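Local coordinates for protein ECF RNA polymerase sigma factor SigD (Mycobacterium tuberculosis, PDB 3VFZ) that serves as an extracytoplasmic function sigma factor, probably directing RNA polymerase to specific promoters, here represented by its -35 promoter-binding domain, at residues I39-R43 / A67-L72. Sequence-based numbering, arbitrary orientation.
Sequences ILILR and AQHRAL
Ile39 and Leu40 of helix 34-46 meet Ala67, Gln68, Ala71 and Leu72 of helix 61-80, near the centre of the all-helical region 4 domain. Helix 61-80 carries the end of the predicted helix-turn-helix DNA-binding motif, and helix 34-46 packs across it: the segment axes make an angle of 106° and come no closer than 10.8 Å. Ile39 can be followed outward from a CB directed at helix 61-80, where its side chain divides. The CG2 branch, anti to the backbone N, reaches the aliphatic part of Gln68, 3.9 Å from CG, and the two side chains run nearly perpendicular to each other. The other branch, CG1, carries CD1 to Ala67, whose CB lies 3.6 Å from that methyl. Val64 and Thr53 also touch Ile39, so this buried side chain joins helix 34-46 to both helices of the predicted motif. One residue on, Leu40 spreads its two methyls over the next turn of helix 61-80. CD1 sits 3.9 Å from Ala71 CB, while CD2 meets Leu72 CD2 at 4.2 Å, so one prong of the leucine fork rests on Ala71 and the other on Leu72. Leu32, in the loop before helix 34-46, touches both Leu40 and Ala71. Beyond this apolar strip, Arg43 is bent at chi2 (-78°) and again at chi3, and the edge of its guanidinium faces the amide of Gln68, with the two planes tilted by 36°. The guanidinium is tied to the loop that follows helix 34-46, where Arg43 NH1 donates a hydrogen bond to Leu48 O.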
# COMPACT_ATOMS: atom_id res chain seq x y z
N ILE A 39 -3.18 2.88 -0.93
CA ILE A 39 -3.38 1.76 -1.85
C ILE A 39 -3.36 0.41 -1.13
O ILE A 39 -4.23 -0.43 -1.36
CB ILE A 39 -2.33 1.80 -3.01
CG1 ILE A 39 -2.76 2.86 -4.02
CG2 ILE A 39 -2.20 0.45 -3.68
CD1 ILE A 39 -1.66 3.24 -5.02
N LEU A 40 -2.38 0.20 -0.26
CA LEU A 40 -2.29 -1.08 0.44
C LEU A 40 -3.50 -1.31 1.35
O LEU A 40 -4.03 -2.41 1.39
CB LEU A 40 -1.00 -1.19 1.26
CG LEU A 40 0.31 -1.29 0.47
CD1 LEU A 40 1.46 -1.67 1.41
CD2 LEU A 40 0.17 -2.34 -0.63
N ILE A 41 -3.92 -0.27 2.07
CA ILE A 41 -5.11 -0.41 2.91
C ILE A 41 -6.34 -0.78 2.08
O ILE A 41 -7.08 -1.71 2.43
CB ILE A 41 -5.36 0.83 3.76
CG1 ILE A 41 -4.21 1.05 4.75
CG2 ILE A 41 -6.68 0.70 4.52
CD1 ILE A 41 -4.31 2.43 5.46
N LEU A 42 -6.55 -0.07 0.98
CA LEU A 42 -7.68 -0.33 0.06
C LEU A 42 -7.66 -1.74 -0.56
O LEU A 42 -8.69 -2.44 -0.57
CB LEU A 42 -7.74 0.75 -1.02
CG LEU A 42 -8.20 2.14 -0.54
CD1 LEU A 42 -8.24 3.15 -1.70
CD2 LEU A 42 -9.59 2.08 0.14
N ARG A 43 -6.50 -2.15 -1.07
CA ARG A 43 -6.37 -3.45 -1.72
C ARG A 43 -6.45 -4.60 -0.73
O ARG A 43 -7.07 -5.62 -1.01
CB ARG A 43 -5.02 -3.58 -2.45
CG ARG A 43 -4.86 -2.67 -3.64
CD ARG A 43 -5.61 -3.22 -4.85
NE ARG A 43 -4.90 -4.34 -5.48
CZ ARG A 43 -5.33 -5.61 -5.49
NH1 ARG A 43 -6.47 -5.94 -4.89
NH2 ARG A 43 -4.61 -6.54 -6.10
N ALA A 67 2.90 1.31 -7.77
CA ALA A 67 2.92 1.71 -6.37
C ALA A 67 2.91 0.51 -5.42
O ALA A 67 3.54 0.55 -4.37
CB ALA A 67 1.70 2.61 -6.07
N GLN A 68 2.17 -0.54 -5.78
CA GLN A 68 2.13 -1.77 -4.98
C GLN A 68 3.52 -2.37 -4.91
O GLN A 68 4.01 -2.69 -3.84
CB GLN A 68 1.17 -2.79 -5.61
CG GLN A 68 -0.29 -2.45 -5.40
CD GLN A 68 -1.22 -3.42 -6.11
OE1 GLN A 68 -0.78 -4.30 -6.86
NE2 GLN A 68 -2.50 -3.28 -5.86
N HIS A 69 4.14 -2.50 -6.07
CA HIS A 69 5.50 -3.04 -6.16
C HIS A 69 6.47 -2.23 -5.32
O HIS A 69 7.25 -2.79 -4.53
CB HIS A 69 5.97 -3.10 -7.62
CG HIS A 69 5.36 -4.22 -8.40
ND1 HIS A 69 5.56 -5.55 -8.08
CD2 HIS A 69 4.57 -4.21 -9.50
CE1 HIS A 69 4.91 -6.31 -8.94
NE2 HIS A 69 4.31 -5.53 -9.82
N ARG A 70 6.44 -0.90 -5.46
CA ARG A 70 7.35 -0.05 -4.70
C ARG A 70 7.09 -0.19 -3.19
O ARG A 70 8.03 -0.23 -2.39
CB ARG A 70 7.19 1.41 -5.12
CG ARG A 70 7.59 1.64 -6.58
CD ARG A 70 7.91 3.08 -6.87
NE ARG A 70 8.13 3.31 -8.30
CZ ARG A 70 9.10 2.75 -9.02
NH1 ARG A 70 9.96 1.91 -8.45
NH2 ARG A 70 9.22 3.03 -10.31
N ALA A 71 5.82 -0.27 -2.82
CA ALA A 71 5.46 -0.42 -1.40
C ALA A 71 5.95 -1.73 -0.79
O ALA A 71 6.52 -1.73 0.29
CB ALA A 71 3.95 -0.30 -1.21
N LEU A 72 5.71 -2.85 -1.46
CA LEU A 72 6.10 -4.13 -0.88
C LEU A 72 7.61 -4.22 -0.73
O LEU A 72 8.12 -4.83 0.22
CB LEU A 72 5.58 -5.29 -1.72
CG LEU A 72 4.06 -5.40 -1.80
CD1 LEU A 72 3.66 -6.80 -2.21
CD2 LEU A 72 3.42 -5.04 -0.48